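Local coordinates for regulatory protein YycH-like domain-containing protein (Eubacterium rectale, PDB 5COZ), which is of unknown function but carries a domain resembling the regulatory protein YycH and is probably an exported, membrane-anchored lipoprotein, at residues V284-K289 and V323-N328; I35-V38 and N44-S47; E170-T175 and F214-D219. All coordinates share one frame; numbering follows the deposited sequence. Where two conformers were deposited one is given.

Interaction 1 (V284-K289 and V323-N328); sequences VDKLKK and VYYYQN
Leu287 lays its CD2 methyl over one face of the Tyr325 ring, a CH-pi contact in which the carbon sits 3.8 Å from the ring centroid of Tyr325 and 16° off the ring normal. This is helix-on-sheet packing: the last turn of helix 276-288 rests on strand 314-330 of the seven-stranded mixed sheet, and the two backbones stay well apart, with the CA atoms of Leu287 and Tyr325 9.7 Å from each other. The methyl is displaced toward the hydroxyl end of the ring, so its nearest carbon is CZ, with CD2 of Leu287 and CZ of Tyr325 3.7 Å apart. Tyr325 reaches the helix because its CG stands between its own backbone N and carbonyl carbon (chi1 69°), which sends the phenol out from the strand; Leu343 and Asp345 of the adjacent strand 338-348 and Glu283 of the helix also touch it.

At the phenol's outer end the chemistry turns polar. In one of its two conformers the Lys286 chain, bent at chi2 (-104°), brings its ammonium obliquely to the ring, but NZ of Lys286 and OH of Tyr325 are not directly hydrogen-bonded. The main partner of the ammonium is Asp345, in a salt bridge, so a charged pair borders the hydroxyl. Two waters join the groups instead, both 2.8 Å from OH of Tyr325. One lies at the ring edge, in its plane, and takes only a weak bond from the lysine. The other also takes a good bond from NZ of Lys286, at 2.8 Å.

Interaction 2 (I35-V38 and N44-S47); sequences IKCV and NIDS
Asn44 faces Val38 across a non-hydrogen-bonded pair. In one of its two conformers its OD1 lies 3.1 Å from O of Cys37 without bonding to it, and accepts a hydrogen bond from a water weakly bonded to NZ of Lys36, while ND2 is held by Glu297 of strand 295-311. Ile45 is paired with Cys37 through two backbone hydrogen bonds, N of Ile45 to O of Cys37 being 2.8 Å. Its two branches part: CG2 meets CD1 of Ile35 at 3.6 Å, and CD1 meets SG of Cys37 at 3.7 Å. The two strands form an antiparallel beta hairpin, the two short segments running at 170°, whose Ile35, Cys37 and Ile45 face lies against helices 16-22 and 276-288. Asp46, on the other face, has CG anti to its backbone N (chi1 -171°), which brings OD2 to 2.9 Å from NZ of Lys36 in a salt bridge whose hydrogen bond is weak; OD1 accepts a hydrogen bond from a water that also donates to O of Ile35. With an alanine here, the Lys36 ammonium would probably lose its charged mate and be left freer to turn. Ser47 exchanges two backbone hydrogen bonds with Ile35 and sets its CB 3.8 Å from CG1 of Ile35.

Interaction 3 (E170-T175 and F214-D219); sequences ELAVKT and FFMFPD
Ala172 meets the ring of Phe214 by a CH-pi contact: its CB lies over one face, 4.2 Å from the ring centroid of Phe214 and 23° off the normal. The methyl is offset toward the rim, nearest CD1 of Phe214 at 3.9 Å; CG anti to the carbonyl carbon (chi1 -72°) turns the phenylalanine ring toward the helix. The small alanine side chain is consistent with the close approach of the backbones, with CA atoms of Ala172 and Phe214 7.2 Å apart.

The remaining packing is made by the selenomethionine at position Met216, which reaches the helix in one of its two conformers. Its SE lies 4.1 Å from CB of Ala172 and 3.6 Å from the carbonyl O of Ala172. A bend at chi3 then carries the terminal CE toward Val173, whose CG2 it approaches at 4.1 Å, the two side chains crossing at about a right angle.

No hydrogen bond crosses the contact; within the helix, Thr175 turns its OG1 back to O of Leu171, 2.7 Å away, and the backbone N of Thr175 reaches the same oxygen from the opposite face of its plane, so one carbonyl is gripped twice.

Helix 165-178 thus packs on strand 211-220 of the antiparallel sheet, the short segments inclined at 38°; Ala168 and Glu169 extend its hold on Phe214, Ala176 touches Met216, and the strand is flanked by strands 188-192 and 244-249.

Helix-on-sheet packing occurs twice here, in two different sheets. Interactions 1 and 3 are both buried and each sets a small aliphatic group over an aromatic face, yet interaction 1 adds water and charge at its outer end, whereas interaction 3 makes no hydrogen bond or salt bridge across the contact. Interaction 2 instead joins neighbouring strands by backbone hydrogen bonds, with one face buried and the other carrying a salt bridge nearer solvent. It shares the mixed sheet with interaction 1, and the two touch where CG2 of Val284 meets CD1 of Ile45 at 4.2 Å. Interaction 3 stands apart in the antiparallel sheet, its centre about 31 Å from that of interaction 1.

Interaction 1 (V284-K289 and V323-N328)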
loop_
_atom_site.group_PDB
_atom_site.type_symbol
_atom_site.label_atom_id
_atom_site.label_comp_id
_atom_site.label_asym_id
_atom_site.label_seq_id
_atom_site.Cartn_x
_atom_site.Cartn_y
_atom_site.Cartn_z
ATOM N N VAL A 284 7.827 17.270 13.392
ATOM C CA VAL A 284 7.759 17.332 14.856
ATOM C C VAL A 284 7.290 18.729 15.287
ATOM O O VAL A 284 6.490 18.833 16.222
ATOM C CB VAL A 284 9.109 16.939 15.473
ATOM C CG1 VAL A 284 9.274 17.467 16.904
ATOM C CG2 VAL A 284 9.307 15.434 15.410
ATOM N N ASP A 285 7.779 19.806 14.627
ATOM C CA ASP A 285 7.351 21.148 15.002
ATOM C C ASP A 285 5.830 21.283 14.807
ATOM O O ASP A 285 5.164 21.889 15.649
ATOM C CB ASP A 285 8.120 22.187 14.191
ATOM C CG ASP A 285 8.105 23.575 14.797
ATOM O OD1 ASP A 285 8.473 23.712 16.010
ATOM O OD2 ASP A 285 7.813 24.538 14.053
ATOM N N LYS A 286 5.285 20.672 13.734
ATOM C CA LYS A 286 3.843 20.704 13.469
ATOM C C LYS A 286 3.082 19.907 14.527
ATOM O O LYS A 286 2.114 20.394 15.104
ATOM C CB LYS A 286 3.550 20.129 12.069
ATOM C CG LYS A 286 2.055 20.086 11.691
ATOM C CD LYS A 286 1.448 18.673 11.771
ATOM C CE LYS A 286 0.125 18.597 11.037
ATOM N NZ LYS A 286 -0.578 17.305 11.281
ATOM N N LEU A 287 3.507 18.662 14.754
ATOM C CA LEU A 287 2.825 17.749 15.671
ATOM C C LEU A 287 2.811 18.268 17.088
ATOM O O LEU A 287 1.838 18.034 17.788
ATOM C CB LEU A 287 3.456 16.360 15.611
ATOM C CG LEU A 287 3.299 15.622 14.254
ATOM C CD1 LEU A 287 4.066 14.313 14.253
ATOM C CD2 LEU A 287 1.838 15.374 13.913
ATOM N N LYS A 288 3.837 19.037 17.500
ATOM C CA LYS A 288 3.849 19.627 18.850
ATOM C C LYS A 288 2.668 20.544 19.065
ATOM O O LYS A 288 2.239 20.689 20.213
ATOM C CB LYS A 288 5.153 20.405 19.094
ATOM C CG LYS A 288 6.353 19.514 19.391
ATOM C CD LYS A 288 7.597 20.423 19.558
ATOM C CE LYS A 288 8.847 19.689 19.937
ATOM N NZ LYS A 288 9.999 20.633 20.100
ATOM N N LYS A 289 2.133 21.140 17.986
ATOM C CA LYS A 289 0.995 22.076 18.038
ATOM C C LYS A 289 -0.343 21.360 18.178
ATOM O O LYS A 289 -1.358 22.026 18.444
ATOM C CB LYS A 289 0.947 22.924 16.757
ATOM C CG LYS A 289 2.161 23.827 16.523
ATOM C CD LYS A 289 2.002 24.522 15.174
ATOM C CE LYS A 289 3.145 25.434 14.816
ATOM N NZ LYS A 289 4.283 24.683 14.236
ATOM N N VAL A 323 4.774 11.186 6.137
ATOM C CA VAL A 323 4.960 10.816 7.531
ATOM C C VAL A 323 3.658 10.211 8.016
ATOM O O VAL A 323 2.627 10.869 8.032
ATOM C CB VAL A 323 5.388 12.006 8.432
ATOM C CG1 VAL A 323 5.581 11.555 9.889
ATOM C CG2 VAL A 323 6.667 12.638 7.897
ATOM N N TYR A 324 3.721 8.936 8.426
ATOM C CA TYR A 324 2.568 8.231 8.966
ATOM C C TYR A 324 2.703 8.251 10.465
ATOM O O TYR A 324 3.805 7.989 10.983
ATOM C CB TYR A 324 2.532 6.780 8.449
ATOM C CG TYR A 324 2.464 6.685 6.939
ATOM C CD1 TYR A 324 3.628 6.584 6.175
ATOM C CD2 TYR A 324 1.240 6.570 6.282
ATOM C CE1 TYR A 324 3.575 6.416 4.786
ATOM C CE2 TYR A 324 1.177 6.413 4.895
ATOM C CZ TYR A 324 2.344 6.297 4.160
ATOM O OH TYR A 324 2.290 6.166 2.793
ATOM N N TYR A 325 1.601 8.599 11.170
ATOM C CA TYR A 325 1.667 8.648 12.615
ATOM C C TYR A 325 0.343 8.267 13.220
ATOM O O TYR A 325 -0.677 8.306 12.547
ATOM C CB TYR A 325 2.113 10.064 13.084
ATOM C CG TYR A 325 1.088 11.154 12.831
ATOM C CD1 TYR A 325 1.040 11.828 11.614
ATOM C CD2 TYR A 325 0.204 11.555 13.835
ATOM C CE1 TYR A 325 0.115 12.854 11.391
ATOM C CE2 TYR A 325 -0.727 12.567 13.621
ATOM C CZ TYR A 325 -0.775 13.206 12.394
ATOM O OH TYR A 325 -1.693 14.230 12.202
ATOM N N TYR A 326 0.355 7.962 14.519
ATOM C CA TYR A 326 -0.858 7.686 15.271
ATOM C C TYR A 326 -1.136 8.805 16.246
ATOM O O TYR A 326 -0.198 9.370 16.799
ATOM C CB TYR A 326 -0.701 6.392 16.107
ATOM C CG TYR A 326 -0.499 5.155 15.290
ATOM C CD1 TYR A 326 -1.552 4.593 14.570
ATOM C CD2 TYR A 326 0.730 4.493 15.287
ATOM C CE1 TYR A 326 -1.380 3.426 13.833
ATOM C CE2 TYR A 326 0.920 3.324 14.540
ATOM C CZ TYR A 326 -0.145 2.789 13.827
ATOM O OH TYR A 326 0.016 1.643 13.071
ATOM N N GLN A 327 -2.410 9.112 16.468
ATOM C CA GLN A 327 -2.777 10.028 17.532
ATOM C C GLN A 327 -3.844 9.365 18.377
ATOM O O GLN A 327 -4.827 8.848 17.856
ATOM C CB GLN A 327 -3.239 11.395 17.025
ATOM C CG GLN A 327 -3.509 12.365 18.179
ATOM C CD GLN A 327 -3.709 13.785 17.700
ATOM O OE1 GLN A 327 -4.392 14.031 16.701
ATOM N NE2 GLN A 327 -3.083 14.725 18.389
ATOM N N ASN A 328 -3.660 9.446 19.686
ATOM C CA ASN A 328 -4.551 8.821 20.664
ATOM C C ASN A 328 -5.649 9.820 21.012
ATOM O O ASN A 328 -5.512 10.626 21.939
ATOM C CB ASN A 328 -3.703 8.423 21.872
ATOM C CG ASN A 328 -4.342 7.402 22.743
ATOM O OD1 ASN A 328 -5.377 6.803 22.389
ATOM N ND2 ASN A 328 -3.742 7.179 23.923
HETATM O O HOH W 1 -2.311 15.140 9.582
HETATM O O HOH W 2 -1.468 16.512 13.822
#

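Interaction 2 (I35-V38 and N44-S47)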
loop_
_atom_site.group_PDB
_atom_site.type_symbol
_atom_site.label_atom_id
_atom_site.label_comp_id
_atom_site.label_asym_id
_atom_site.label_seq_id
_atom_site.Cartn_x
_atom_site.Cartn_y
_atom_site.Cartn_z
ATOM N N ILE A 35 14.064 4.069 13.323
ATOM C CA ILE A 35 14.501 5.065 14.312
ATOM C C ILE A 35 13.566 4.990 15.514
ATOM O O ILE A 35 12.385 4.672 15.362
ATOM C CB ILE A 35 14.549 6.506 13.736
ATOM C CG1 ILE A 35 13.161 6.945 13.189
ATOM C CG2 ILE A 35 15.642 6.634 12.660
ATOM C CD1 ILE A 35 13.041 8.422 12.832
ATOM N N LYS A 36 14.075 5.312 16.707
ATOM C CA LYS A 36 13.241 5.296 17.902
ATOM C C LYS A 36 13.779 6.331 18.888
ATOM O O LYS A 36 14.973 6.336 19.188
ATOM C CB LYS A 36 13.199 3.891 18.542
ATOM C CG LYS A 36 12.245 3.831 19.741
ATOM C CD LYS A 36 12.070 2.400 20.273
ATOM C CE LYS A 36 11.186 2.313 21.505
ATOM N NZ LYS A 36 9.740 2.496 21.189
ATOM N N CYS A 37 12.924 7.231 19.345
ATOM C CA CYS A 37 13.295 8.245 20.333
ATOM C C CYS A 37 12.053 8.911 20.893
ATOM O O CYS A 37 11.010 8.958 20.238
ATOM C CB CYS A 37 14.234 9.291 19.742
ATOM S SG CYS A 37 13.516 10.232 18.378
ATOM N N VAL A 38 12.190 9.470 22.075
ATOM C CA VAL A 38 11.151 10.258 22.697
ATOM C C VAL A 38 11.415 11.720 22.361
ATOM O O VAL A 38 12.556 12.168 22.459
ATOM C CB VAL A 38 11.176 10.011 24.229
ATOM C CG1 VAL A 38 10.412 11.094 24.988
ATOM C CG2 VAL A 38 10.639 8.625 24.554
ATOM N N ASN A 44 6.204 10.643 20.676
ATOM C CA ASN A 44 7.178 9.595 20.528
ATOM C C ASN A 44 7.434 9.282 19.048
ATOM O O ASN A 44 6.539 9.470 18.211
ATOM C CB ASN A 44 6.607 8.378 21.235
ATOM C CG ASN A 44 7.484 7.183 21.232
ATOM O OD1 ASN A 44 8.709 7.277 21.342
ATOM N ND2 ASN A 44 6.860 6.037 21.110
ATOM N N ILE A 45 8.610 8.780 18.745
ATOM C CA ILE A 45 8.947 8.330 17.395
ATOM C C ILE A 45 9.345 6.864 17.494
ATOM O O ILE A 45 10.263 6.537 18.237
ATOM C CB ILE A 45 10.083 9.182 16.775
ATOM C CG1 ILE A 45 9.655 10.681 16.687
ATOM C CG2 ILE A 45 10.464 8.612 15.387
ATOM C CD1 ILE A 45 10.757 11.586 16.256
ATOM N N ASP A 46 8.671 5.969 16.767
ATOM C CA ASP A 46 9.057 4.542 16.709
ATOM C C ASP A 46 8.734 4.139 15.291
ATOM O O ASP A 46 7.660 3.591 14.991
ATOM C CB ASP A 46 8.315 3.722 17.770
ATOM C CG ASP A 46 8.817 2.302 17.910
ATOM O OD1 ASP A 46 9.706 1.905 17.130
ATOM O OD2 ASP A 46 8.317 1.585 18.798
ATOM N N SER A 47 9.669 4.469 14.406
ATOM C CA SER A 47 9.381 4.543 12.998
ATOM C C SER A 47 10.264 3.789 12.060
ATOM O O SER A 47 11.474 3.771 12.213
ATOM C CB SER A 47 9.468 6.026 12.633
ATOM O OG SER A 47 9.109 6.370 11.303
HETATM O O HOH W 3 11.782 1.814 15.390
HETATM O O HOH W 4 10.667 5.615 22.178
#

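Interaction 3 (E170-T175 and F214-D219)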
loop_
_atom_site.group_PDB
_atom_site.type_symbol
_atom_site.label_atom_id
_atom_site.label_comp_id
_atom_site.label_asym_id
_atom_site.label_seq_id
_atom_site.Cartn_x
_atom_site.Cartn_y
_atom_site.Cartn_z
ATOM N N GLU A 170 9.064 -15.834 -2.330
ATOM C CA GLU A 170 9.572 -16.186 -3.657
ATOM C C GLU A 170 8.419 -16.365 -4.650
ATOM O O GLU A 170 8.520 -15.910 -5.795
ATOM C CB GLU A 170 10.431 -17.452 -3.578
ATOM C CG GLU A 170 11.787 -17.182 -2.943
ATOM C CD GLU A 170 12.661 -18.367 -2.569
ATOM O OE1 GLU A 170 12.175 -19.519 -2.612
ATOM O OE2 GLU A 170 13.832 -18.134 -2.188
ATOM N N LEU A 171 7.288 -16.967 -4.212
ATOM C CA LEU A 171 6.134 -17.118 -5.087
ATOM C C LEU A 171 5.478 -15.752 -5.382
ATOM O O LEU A 171 5.056 -15.501 -6.513
ATOM C CB LEU A 171 5.122 -18.089 -4.461
ATOM C CG LEU A 171 3.840 -18.362 -5.250
ATOM C CD1 LEU A 171 4.125 -18.820 -6.700
ATOM C CD2 LEU A 171 2.962 -19.345 -4.497
ATOM N N ALA A 172 5.411 -14.866 -4.373
ATOM C CA ALA A 172 4.824 -13.527 -4.602
ATOM C C ALA A 172 5.681 -12.725 -5.617
ATOM O O ALA A 172 5.131 -12.118 -6.534
ATOM C CB ALA A 172 4.713 -12.782 -3.286
ATOM N N VAL A 173 7.034 -12.821 -5.499
ATOM C CA VAL A 173 7.975 -12.109 -6.382
ATOM C C VAL A 173 7.852 -12.666 -7.814
ATOM O O VAL A 173 7.785 -11.899 -8.780
ATOM C CB VAL A 173 9.413 -12.225 -5.795
ATOM C CG1 VAL A 173 10.476 -11.853 -6.839
ATOM C CG2 VAL A 173 9.560 -11.356 -4.542
ATOM N N LYS A 174 7.765 -13.998 -7.934
ATOM C CA LYS A 174 7.607 -14.672 -9.227
ATOM C C LYS A 174 6.276 -14.255 -9.880
ATOM O O LYS A 174 6.245 -13.981 -11.079
ATOM C CB LYS A 174 7.685 -16.198 -9.033
ATOM C CG LYS A 174 7.469 -17.034 -10.291
ATOM C CD LYS A 174 7.282 -18.501 -9.881
ATOM C CE LYS A 174 6.887 -19.407 -11.025
ATOM N NZ LYS A 174 8.056 -19.780 -11.859
ATOM N N THR A 175 5.205 -14.106 -9.074
ATOM C CA THR A 175 3.890 -13.714 -9.609
ATOM C C THR A 175 3.907 -12.262 -10.112
ATOM O O THR A 175 3.372 -11.982 -11.181
ATOM C CB THR A 175 2.802 -13.929 -8.549
ATOM O OG1 THR A 175 2.854 -15.300 -8.133
ATOM C CG2 THR A 175 1.402 -13.624 -9.076
ATOM N N PHE A 214 0.842 -10.749 1.105
ATOM C CA PHE A 214 1.900 -9.802 0.804
ATOM C C PHE A 214 1.345 -8.546 0.231
ATOM O O PHE A 214 0.437 -8.592 -0.600
ATOM C CB PHE A 214 2.870 -10.373 -0.242
ATOM C CG PHE A 214 3.730 -11.453 0.347
ATOM C CD1 PHE A 214 3.312 -12.783 0.341
ATOM C CD2 PHE A 214 4.990 -11.157 0.840
ATOM C CE1 PHE A 214 4.127 -13.789 0.884
ATOM C CE2 PHE A 214 5.793 -12.155 1.407
ATOM C CZ PHE A 214 5.356 -13.463 1.416
ATOM N N PHE A 215 1.930 -7.417 0.639
ATOM C CA PHE A 215 1.741 -6.142 -0.024
ATOM C C PHE A 215 3.006 -5.852 -0.759
ATOM O O PHE A 215 4.055 -5.741 -0.145
ATOM C CB PHE A 215 1.440 -4.957 0.928
ATOM C CG PHE A 215 0.063 -4.820 1.511
ATOM C CD1 PHE A 215 -0.858 -5.869 1.447
ATOM C CD2 PHE A 215 -0.326 -3.635 2.121
ATOM C CE1 PHE A 215 -2.129 -5.745 2.052
ATOM C CE2 PHE A 215 -1.604 -3.498 2.680
ATOM C CZ PHE A 215 -2.493 -4.545 2.637
HETATM N N MSE A 216 2.895 -5.744 -2.080
HETATM C CA MSE A 216 4.019 -5.314 -2.916
HETATM C C MSE A 216 3.684 -3.952 -3.454
HETATM O O MSE A 216 2.519 -3.572 -3.509
HETATM C CB MSE A 216 4.308 -6.301 -4.025
HETATM C CG MSE A 216 4.315 -7.702 -3.473
HETATM SE SE MSE A 216 4.579 -8.995 -4.823
HETATM C CE MSE A 216 6.233 -9.036 -4.680
ATOM N N PHE A 217 4.717 -3.170 -3.789
ATOM C CA PHE A 217 4.488 -1.793 -4.138
ATOM C C PHE A 217 4.971 -1.435 -5.536
ATOM O O PHE A 217 6.156 -1.236 -5.756
ATOM C CB PHE A 217 5.175 -0.903 -3.075
ATOM C CG PHE A 217 4.742 -1.265 -1.671
ATOM C CD1 PHE A 217 3.451 -0.988 -1.231
ATOM C CD2 PHE A 217 5.582 -1.999 -0.834
ATOM C CE1 PHE A 217 3.023 -1.397 0.033
ATOM C CE2 PHE A 217 5.159 -2.403 0.440
ATOM C CZ PHE A 217 3.887 -2.080 0.877
ATOM N N PRO A 218 4.030 -1.351 -6.494
ATOM C CA PRO A 218 4.384 -0.942 -7.875
ATOM C C PRO A 218 5.191 0.350 -7.845
ATOM O O PRO A 218 4.850 1.293 -7.112
ATOM C CB PRO A 218 3.026 -0.736 -8.534
ATOM C CG PRO A 218 2.160 -1.786 -7.831
ATOM C CD PRO A 218 2.586 -1.664 -6.380
ATOM N N ASP A 219 6.293 0.380 -8.615
ATOM C CA ASP A 219 7.166 1.524 -8.539
ATOM C C ASP A 219 7.711 1.940 -9.891
ATOM O O ASP A 219 7.477 1.280 -10.908
ATOM C CB ASP A 219 8.342 1.174 -7.588
ATOM C CG ASP A 219 9.363 0.141 -8.035
ATOM O OD1 ASP A 219 9.035 -0.697 -8.913
ATOM O OD2 ASP A 219 10.482 0.136 -7.467
#